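PDB 7ADK: lipoprotein from Mycoplasma mycoides subsp. capri, which is probably a surface-anchored serine peptidase of the mycoplasma DUF31 family, with a chymotrypsin-like (clan PA) fold and likely activity against host immunoglobulins. Local coordinates for residues 204-209 against 235-240; 275-280 against 664-669; 450-455 against 541-546. All blocks are in the same frame, centred on the assembly; numbering follows the deposited sequence.

Contact 1 of 3, residues 204-209 against 235-240; sequences LKEYRG and AALKGF
L237 rests one methyl and its CB against a small charged cluster made by E206 and R208. The closest approach is L237 CD2 to E206 OE2, 3.5 Å, while L237 CB lies 3.8 Å from R208 NH2, set obliquely to the guanidinium plane. With no polar bond between the segments, the contact is van der Waals packing of an aliphatic branch over a salt bridge. The next shell fixes that bridge. R208 grips E206 OE2 side-on through two nitrogens, NH2 at 2.8 Å and NE at 2.9 Å from OE2, both with N-H...O angles of 148° and with OE2 nearly in the guanidinium plane. NH2 approaches almost along the C-O axis, whereas NE comes from above the carboxylate plane. The other oxygen, E206 OE1, takes K205 NZ at 2.9 Å, so both carboxylate oxygens are held. The E206 chain bends at chi2 (54°), turning its carboxylate toward these cations and L237. N234, immediately before the second segment, also donates its ND2 to E206 OE2, adding a polar tie beside the apolar one. The contact lies on the periphery, its centre about 35 Å from that of the chain. There Y207 occupies the N-cap position of helix 208-212, and residues 235-240 belong to the long loop between helix 220-226 and strand 289-293.

Contact 2 of 3, residues 275-280 against 664-669; sequences NEKAKT and LWINSE
K277 runs straight through chi2 and then bends twice, at chi3 (90°) and chi4 (87°), to carry NZ to the main chain of N667. The two segments are irregular loops joined by this lysine-to-backbone hydrogen bond. K277 ends the run 275-277, whose backbone angles are helical although the regular helix bonds are missing. The K277 NZ to N667 O distance is 3.0 Å, with a C=O...N angle of 151° and the donor tilted modestly from the carbonyl plane, the geometry of a fairly direct approach. Just before the ammonium group, K277 CE packs against the end of I666, 3.5 Å from I666 CD1; the two side chains meet at about a right angle. I666 thus packs on the last carbon of the lysine, while NZ has one hydrogen bond across the contact, to N667 O, and S668 OG nearby at 3.6 Å from NZ; these oxygens may ease the burial of the charge. Surrounding bonds position both partners. T280 OG1 donates to N275 O at 2.9 Å, bridging the two ends of 275-280, and K591 meets both T280 OG1 and E276 OE1. On the other side, S668 pairs through its backbone with V268, joining this part of the peptidase family region to the chain that leads up to 275-280. E669 OE1 bonds to a polar side chain of the other protein in the assembly. N667 O has a second donor, S668 OG at 2.7 Å, which reaches this oxygen from the same face of the carbonyl plane as K277 NZ.

Contact 3 of 3, residues 450-455 against 541-546; sequences HVAKGI and AIVEVD
The short helix 449-452 and the turn after it pack on strand 541-546 of the large antiparallel sheet, in the region expected to hold the active site of a clan PA peptidase. A452 and I455 supply one side of the interface, A541 and V543 the other, and the contacts across it are apolar. A452 CB sits 3.7 Å from A541 CB, where the backbones also come nearest, and 4.1 Å from V543 CG2. I455 and V543 reach toward each other tip to tip: I455 CD1, extended by chi2 (170°), lies 3.9 Å from both V543 CG2 and V543 CG1. V543 has CG1 anti to the backbone N (chi1 172°), which sets CG2 beside that N, where it meets both A452 and I455. A541 and V543 share the interface because alternate residues of a strand point to the same side; I542 between them points away. A type I turn from A452 to I455, with I455 N bonded to A452 O at 3.1 Å, positions I455. Y292 of strand 289-293 and V503 of strand 503-507 also touch both I455 and V543. At the start of the same segment, H450, which does not touch 541-546, is hydrogen-bonded through ND1 to D539 OD2, and its side chain touches S759. A histidine on a short helix, an aspartate just before a strand and a serine in a distant loop are consistent with the Ser-His-Asp catalytic triad of chymotrypsin-like peptidases.

How the contacts relate
Along the chain, contact 1 (204-209 with 235-240) is complete before the other two begin, whereas both segments of contact 3 fall between the segments of contact 2. Contact 1 is remote: its centre is about 48 Å from that of contact 2 and about 43 Å from that of contact 3. Contacts 2 and 3 are nearer, with centres about 24 Å apart and nearest atoms about 14 Å apart, yet they do not touch. Contact 3 packs a helix on strand 541-546 of the large antiparallel sheet. Segments 235-240 and 275-280 share the long loop between helix 220-226 and strand 289-293, which therefore runs from the periphery at contact 1 to the buried contact 2 before entering that sheet.

Contact 1 of 3, residues 204-209 against 235-240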
loop_
_atom_site.group_PDB
_atom_site.type_symbol
_atom_site.label_atom_id
_atom_site.label_comp_id
_atom_site.label_asym_id
_atom_site.label_seq_id
_atom_site.Cartn_x
_atom_site.Cartn_y
_atom_site.Cartn_z
ATOM N N LEU B 204 -47.883 29.896 4.855
ATOM C CA LEU B 204 -48.734 28.729 4.565
ATOM C C LEU B 204 -49.398 28.706 3.160
ATOM O O LEU B 204 -49.835 27.654 2.701
ATOM C CB LEU B 204 -49.774 28.698 5.697
ATOM C CG LEU B 204 -50.707 27.488 5.766
ATOM C CD1 LEU B 204 -49.947 26.172 5.848
ATOM C CD2 LEU B 204 -51.586 27.620 6.997
ATOM N N LYS B 205 -49.508 29.859 2.498
ATOM C CA LYS B 205 -49.930 30.003 1.093
ATOM C C LYS B 205 -48.782 29.551 0.170
ATOM O O LYS B 205 -47.778 29.004 0.611
ATOM C CB LYS B 205 -50.344 31.485 0.882
ATOM C CG LYS B 205 -51.409 31.769 -0.199
ATOM C CD LYS B 205 -50.962 32.419 -1.524
ATOM C CE LYS B 205 -50.296 33.791 -1.374
ATOM N NZ LYS B 205 -49.771 34.296 -2.660
ATOM N N GLU B 206 -48.880 29.851 -1.121
ATOM C CA GLU B 206 -47.717 29.960 -2.028
ATOM C C GLU B 206 -47.046 28.629 -2.420
ATOM O O GLU B 206 -46.051 28.600 -3.127
ATOM C CB GLU B 206 -46.740 31.030 -1.488
ATOM C CG GLU B 206 -45.769 31.659 -2.488
ATOM C CD GLU B 206 -46.415 32.275 -3.737
ATOM O OE1 GLU B 206 -47.597 32.683 -3.670
ATOM O OE2 GLU B 206 -45.723 32.377 -4.779
ATOM N N TYR B 207 -47.671 27.509 -2.081
ATOM C CA TYR B 207 -47.374 26.181 -2.603
ATOM C C TYR B 207 -47.796 25.989 -4.066
ATOM O O TYR B 207 -47.623 24.910 -4.614
ATOM C CB TYR B 207 -47.962 25.119 -1.670
ATOM C CG TYR B 207 -47.382 25.143 -0.268
ATOM C CD1 TYR B 207 -45.986 25.162 -0.075
ATOM C CD2 TYR B 207 -48.239 25.165 0.847
ATOM C CE1 TYR B 207 -45.451 25.217 1.222
ATOM C CE2 TYR B 207 -47.707 25.216 2.146
ATOM C CZ TYR B 207 -46.312 25.248 2.338
ATOM O OH TYR B 207 -45.812 25.285 3.593
ATOM N N ARG B 208 -48.233 27.035 -4.778
ATOM C CA ARG B 208 -48.301 27.012 -6.248
ATOM C C ARG B 208 -46.943 26.710 -6.892
ATOM O O ARG B 208 -46.903 26.081 -7.939
ATOM C CB ARG B 208 -48.953 28.300 -6.782
ATOM C CG ARG B 208 -48.184 29.596 -6.512
ATOM C CD ARG B 208 -47.288 30.022 -7.658
ATOM N NE ARG B 208 -46.422 31.139 -7.284
ATOM C CZ ARG B 208 -45.513 31.731 -8.018
ATOM N NH1 ARG B 208 -45.305 31.454 -9.267
ATOM N NH2 ARG B 208 -44.789 32.634 -7.451
ATOM N N GLY B 209 -45.815 27.046 -6.267
ATOM C CA GLY B 209 -44.502 26.554 -6.701
ATOM C C GLY B 209 -44.347 25.042 -6.506
ATOM O O GLY B 209 -43.965 24.323 -7.422
ATOM N N ALA B 235 -42.217 37.031 -1.618
ATOM C CA ALA B 235 -42.902 38.214 -1.091
ATOM C C ALA B 235 -43.419 39.160 -2.207
ATOM O O ALA B 235 -44.508 39.710 -2.091
ATOM C CB ALA B 235 -41.963 38.927 -0.107
ATOM N N ALA B 236 -42.684 39.276 -3.321
ATOM C CA ALA B 236 -43.124 39.865 -4.594
ATOM C C ALA B 236 -43.109 38.829 -5.751
ATOM O O ALA B 236 -42.825 39.172 -6.897
ATOM C CB ALA B 236 -42.275 41.115 -4.863
ATOM N N LEU B 237 -43.365 37.547 -5.431
ATOM C CA LEU B 237 -43.331 36.359 -6.319
ATOM C C LEU B 237 -41.959 36.079 -6.994
ATOM O O LEU B 237 -41.853 35.262 -7.907
ATOM C CB LEU B 237 -44.520 36.392 -7.308
ATOM C CG LEU B 237 -45.906 36.686 -6.691
ATOM C CD1 LEU B 237 -46.977 36.679 -7.776
ATOM C CD2 LEU B 237 -46.330 35.685 -5.621
ATOM N N LYS B 238 -40.912 36.768 -6.533
ATOM C CA LYS B 238 -39.620 36.997 -7.188
ATOM C C LYS B 238 -38.477 36.953 -6.162
ATOM O O LYS B 238 -38.624 37.478 -5.057
ATOM C CB LYS B 238 -39.714 38.376 -7.875
ATOM C CG LYS B 238 -38.522 38.855 -8.711
ATOM C CD LYS B 238 -38.784 40.291 -9.198
ATOM C CE LYS B 238 -37.707 40.843 -10.127
ATOM N NZ LYS B 238 -37.815 40.341 -11.495
ATOM N N GLY B 239 -37.330 36.410 -6.583
ATOM C CA GLY B 239 -36.059 36.349 -5.850
ATOM C C GLY B 239 -35.563 34.933 -5.511
ATOM O O GLY B 239 -36.316 33.964 -5.564
ATOM N N PHE B 240 -34.302 34.828 -5.106
ATOM C CA PHE B 240 -33.618 33.635 -4.602
ATOM C C PHE B 240 -32.996 33.833 -3.223
ATOM O O PHE B 240 -32.394 34.869 -2.953
ATOM C CB PHE B 240 -32.457 33.255 -5.523
ATOM C CG PHE B 240 -32.715 32.480 -6.787
ATOM C CD1 PHE B 240 -33.868 31.697 -6.933
ATOM C CD2 PHE B 240 -31.686 32.400 -7.736
ATOM C CE1 PHE B 240 -33.961 30.812 -8.007
ATOM C CE2 PHE B 240 -31.780 31.512 -8.809
ATOM C CZ PHE B 240 -32.910 30.693 -8.918
#

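Contact 2 of 3, residues 275-280 against 664-669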
loop_
_atom_site.group_PDB
_atom_site.type_symbol
_atom_site.label_atom_id
_atom_site.label_comp_id
_atom_site.label_asym_id
_atom_site.label_seq_id
_atom_site.Cartn_x
_atom_site.Cartn_y
_atom_site.Cartn_z
ATOM N N ASN B 275 -8.757 -2.038 -21.584
ATOM C CA ASN B 275 -7.963 -1.181 -22.470
ATOM C C ASN B 275 -8.486 0.263 -22.572
ATOM O O ASN B 275 -7.724 1.217 -22.624
ATOM C CB ASN B 275 -7.883 -1.875 -23.835
ATOM C CG ASN B 275 -6.721 -1.362 -24.658
ATOM O OD1 ASN B 275 -6.708 -0.255 -25.165
ATOM N ND2 ASN B 275 -5.704 -2.165 -24.839
ATOM N N GLU B 276 -9.797 0.456 -22.544
ATOM C CA GLU B 276 -10.397 1.795 -22.590
ATOM C C GLU B 276 -10.161 2.588 -21.293
ATOM O O GLU B 276 -10.351 3.794 -21.260
ATOM C CB GLU B 276 -11.891 1.736 -22.932
ATOM C CG GLU B 276 -12.301 0.786 -24.070
ATOM C CD GLU B 276 -11.441 0.848 -25.352
ATOM O OE1 GLU B 276 -11.013 1.934 -25.797
ATOM O OE2 GLU B 276 -11.199 -0.220 -25.953
ATOM N N LYS B 277 -9.726 1.920 -20.211
ATOM C CA LYS B 277 -9.333 2.548 -18.940
ATOM C C LYS B 277 -7.847 2.863 -18.914
ATOM O O LYS B 277 -7.463 3.933 -18.488
ATOM C CB LYS B 277 -9.661 1.656 -17.737
ATOM C CG LYS B 277 -11.129 1.269 -17.620
ATOM C CD LYS B 277 -11.460 0.378 -16.403
ATOM C CE LYS B 277 -11.844 1.123 -15.116
ATOM N NZ LYS B 277 -13.296 1.442 -15.041
ATOM N N ALA B 278 -6.982 1.979 -19.369
ATOM C CA ALA B 278 -5.557 2.241 -19.493
ATOM C C ALA B 278 -5.000 1.388 -20.618
ATOM O O ALA B 278 -5.530 0.330 -20.904
ATOM C CB ALA B 278 -4.871 1.960 -18.171
ATOM N N LYS B 279 -3.924 1.862 -21.238
ATOM C CA LYS B 279 -3.581 1.589 -22.645
ATOM C C LYS B 279 -4.478 2.434 -23.591
ATOM O O LYS B 279 -4.139 2.589 -24.761
ATOM C CB LYS B 279 -3.478 0.075 -22.930
ATOM C CG LYS B 279 -2.683 -0.332 -24.183
ATOM C CD LYS B 279 -1.170 -0.125 -24.062
ATOM C CE LYS B 279 -0.455 -0.696 -25.283
ATOM N NZ LYS B 279 1.010 -0.770 -25.099
ATOM N N THR B 280 -5.499 3.115 -23.034
ATOM C CA THR B 280 -6.186 4.277 -23.603
ATOM C C THR B 280 -6.251 5.485 -22.655
ATOM O O THR B 280 -5.772 6.534 -23.041
ATOM C CB THR B 280 -7.579 3.915 -24.120
ATOM O OG1 THR B 280 -7.506 2.811 -24.991
ATOM C CG2 THR B 280 -8.203 5.068 -24.888
ATOM N N LEU B 664 -2.659 5.377 -8.252
ATOM C CA LEU B 664 -3.361 5.416 -9.549
ATOM C C LEU B 664 -4.849 5.056 -9.395
ATOM O O LEU B 664 -5.296 3.992 -9.817
ATOM C CB LEU B 664 -2.626 4.498 -10.544
ATOM C CG LEU B 664 -3.216 4.474 -11.974
ATOM C CD1 LEU B 664 -2.669 5.586 -12.846
ATOM C CD2 LEU B 664 -2.882 3.158 -12.648
ATOM N N TRP B 665 -5.626 5.930 -8.753
ATOM C CA TRP B 665 -7.048 5.696 -8.453
ATOM C C TRP B 665 -7.915 5.569 -9.722
ATOM O O TRP B 665 -7.601 6.076 -10.790
ATOM C CB TRP B 665 -7.575 6.761 -7.481
ATOM C CG TRP B 665 -8.532 6.310 -6.414
ATOM C CD1 TRP B 665 -9.877 6.266 -6.510
ATOM C CD2 TRP B 665 -8.239 5.858 -5.055
ATOM N NE1 TRP B 665 -10.415 5.805 -5.335
ATOM C CE2 TRP B 665 -9.454 5.499 -4.418
ATOM C CE3 TRP B 665 -7.072 5.743 -4.279
ATOM C CZ2 TRP B 665 -9.510 4.965 -3.135
ATOM C CZ3 TRP B 665 -7.113 5.222 -2.976
ATOM C CH2 TRP B 665 -8.322 4.806 -2.414
ATOM N N ILE B 666 -8.995 4.819 -9.597
ATOM C CA ILE B 666 -9.835 4.261 -10.662
ATOM C C ILE B 666 -11.308 4.446 -10.288
ATOM O O ILE B 666 -11.641 5.239 -9.423
ATOM C CB ILE B 666 -9.299 2.839 -11.058
ATOM C CG1 ILE B 666 -10.110 2.000 -12.075
ATOM C CG2 ILE B 666 -8.833 1.956 -9.900
ATOM C CD1 ILE B 666 -9.407 0.734 -12.581
ATOM N N ASN B 667 -12.197 3.749 -10.968
ATOM C CA ASN B 667 -13.641 3.720 -10.840
ATOM C C ASN B 667 -14.045 2.257 -11.026
ATOM O O ASN B 667 -14.220 1.806 -12.163
ATOM C CB ASN B 667 -14.150 4.618 -11.961
ATOM C CG ASN B 667 -15.647 4.715 -12.036
ATOM O OD1 ASN B 667 -16.338 4.763 -11.033
ATOM N ND2 ASN B 667 -16.203 4.833 -13.220
ATOM N N SER B 668 -13.937 1.452 -9.972
ATOM C CA SER B 668 -14.154 -0.001 -10.011
ATOM C C SER B 668 -14.331 -0.627 -8.636
ATOM O O SER B 668 -13.922 -0.070 -7.621
ATOM C CB SER B 668 -12.985 -0.705 -10.693
ATOM O OG SER B 668 -13.160 -0.634 -12.075
ATOM N N GLU B 669 -14.884 -1.839 -8.650
ATOM C CA GLU B 669 -15.043 -2.725 -7.502
ATOM C C GLU B 669 -13.737 -2.883 -6.707
ATOM O O GLU B 669 -12.707 -3.271 -7.250
ATOM C CB GLU B 669 -15.470 -4.133 -7.957
ATOM C CG GLU B 669 -16.657 -4.238 -8.902
ATOM C CD GLU B 669 -17.022 -5.690 -9.270
ATOM O OE1 GLU B 669 -16.544 -6.659 -8.657
ATOM O OE2 GLU B 669 -17.827 -5.873 -10.196
#

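Contact 3 of 3, residues 450-455 against 541-546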
loop_
_atom_site.group_PDB
_atom_site.type_symbol
_atom_site.label_atom_id
_atom_site.label_comp_id
_atom_site.label_asym_id
_atom_site.label_seq_id
_atom_site.Cartn_x
_atom_site.Cartn_y
_atom_site.Cartn_z
ATOM N N HIS B 450 -8.894 25.298 -9.220
ATOM C CA HIS B 450 -8.136 25.321 -7.968
ATOM C C HIS B 450 -6.793 24.569 -8.016
ATOM O O HIS B 450 -5.970 24.752 -7.121
ATOM C CB HIS B 450 -8.992 24.885 -6.786
ATOM C CG HIS B 450 -9.123 23.409 -6.582
ATOM N ND1 HIS B 450 -10.199 22.641 -6.917
ATOM C CD2 HIS B 450 -8.282 22.614 -5.858
ATOM C CE1 HIS B 450 -10.030 21.422 -6.397
ATOM N NE2 HIS B 450 -8.853 21.343 -5.765
ATOM N N VAL B 451 -6.538 23.754 -9.046
ATOM C CA VAL B 451 -5.221 23.155 -9.304
ATOM C C VAL B 451 -4.378 24.086 -10.158
ATOM O O VAL B 451 -3.228 24.347 -9.828
ATOM C CB VAL B 451 -5.343 21.737 -9.901
ATOM C CG1 VAL B 451 -4.014 21.157 -10.379
ATOM C CG2 VAL B 451 -5.942 20.778 -8.880
ATOM N N ALA B 452 -4.950 24.648 -11.220
ATOM C CA ALA B 452 -4.245 25.552 -12.116
ATOM C C ALA B 452 -3.793 26.866 -11.447
ATOM O O ALA B 452 -2.792 27.442 -11.857
ATOM C CB ALA B 452 -5.136 25.820 -13.322
ATOM N N LYS B 453 -4.466 27.349 -10.390
ATOM C CA LYS B 453 -4.015 28.496 -9.578
ATOM C C LYS B 453 -2.736 28.249 -8.761
ATOM O O LYS B 453 -2.175 29.197 -8.228
ATOM C CB LYS B 453 -5.161 29.122 -8.766
ATOM C CG LYS B 453 -5.524 28.507 -7.407
ATOM C CD LYS B 453 -6.513 29.423 -6.660
ATOM C CE LYS B 453 -6.808 28.966 -5.224
ATOM N NZ LYS B 453 -7.499 30.007 -4.428
ATOM N N GLY B 454 -2.238 27.017 -8.701
ATOM C CA GLY B 454 -0.912 26.713 -8.179
ATOM C C GLY B 454 0.227 27.219 -9.061
ATOM O O GLY B 454 1.365 27.306 -8.609
ATOM N N ILE B 455 -0.050 27.583 -10.316
ATOM C CA ILE B 455 0.900 28.274 -11.185
ATOM C C ILE B 455 1.051 29.727 -10.700
ATOM O O ILE B 455 0.227 30.581 -11.011
ATOM C CB ILE B 455 0.510 28.157 -12.679
ATOM C CG1 ILE B 455 0.315 26.702 -13.150
ATOM C CG2 ILE B 455 1.580 28.801 -13.557
ATOM C CD1 ILE B 455 -0.299 26.568 -14.525
ATOM N N ALA B 541 -10.020 24.295 -15.941
ATOM C CA ALA B 541 -9.015 25.184 -16.505
ATOM C C ALA B 541 -8.151 24.459 -17.539
ATOM O O ALA B 541 -8.058 23.237 -17.508
ATOM C CB ALA B 541 -8.196 25.776 -15.359
ATOM N N ILE B 542 -7.516 25.182 -18.452
ATOM C CA ILE B 542 -6.666 24.593 -19.495
ATOM C C ILE B 542 -5.273 25.212 -19.460
ATOM O O ILE B 542 -5.121 26.415 -19.645
ATOM C CB ILE B 542 -7.305 24.706 -20.888
ATOM C CG1 ILE B 542 -8.751 24.186 -20.885
ATOM C CG2 ILE B 542 -6.449 23.960 -21.923
ATOM C CD1 ILE B 542 -9.488 24.402 -22.193
ATOM N N VAL B 543 -4.256 24.398 -19.211
ATOM C CA VAL B 543 -2.858 24.795 -19.040
ATOM C C VAL B 543 -2.042 24.477 -20.287
ATOM O O VAL B 543 -2.056 23.365 -20.796
ATOM C CB VAL B 543 -2.243 24.090 -17.814
ATOM C CG1 VAL B 543 -0.728 24.322 -17.703
ATOM C CG2 VAL B 543 -2.930 24.577 -16.538
ATOM N N GLU B 544 -1.291 25.449 -20.767
ATOM C CA GLU B 544 -0.309 25.310 -21.837
ATOM C C GLU B 544 1.070 24.968 -21.264
ATOM O O GLU B 544 1.516 25.576 -20.293
ATOM C CB GLU B 544 -0.296 26.613 -22.636
ATOM C CG GLU B 544 0.702 26.648 -23.794
ATOM C CD GLU B 544 0.741 28.026 -24.472
ATOM O OE1 GLU B 544 1.478 28.905 -23.979
ATOM O OE2 GLU B 544 0.089 28.212 -25.525
ATOM N N VAL B 545 1.752 24.015 -21.889
ATOM C CA VAL B 545 3.153 23.694 -21.636
ATOM C C VAL B 545 3.931 23.725 -22.949
ATOM O O VAL B 545 3.622 22.985 -23.883
ATOM C CB VAL B 545 3.287 22.349 -20.913
ATOM C CG1 VAL B 545 4.736 22.081 -20.565
ATOM C CG2 VAL B 545 2.490 22.279 -19.617
ATOM N N ASP B 546 4.955 24.572 -23.036
ATOM C CA ASP B 546 5.797 24.726 -24.229
ATOM C C ASP B 546 7.151 24.038 -24.030
ATOM O O ASP B 546 8.102 24.620 -23.507
ATOM C CB ASP B 546 5.902 26.217 -24.581
ATOM C CG ASP B 546 6.569 26.513 -25.933
ATOM O OD1 ASP B 546 7.208 25.629 -26.528
ATOM O OD2 ASP B 546 6.384 27.649 -26.421
#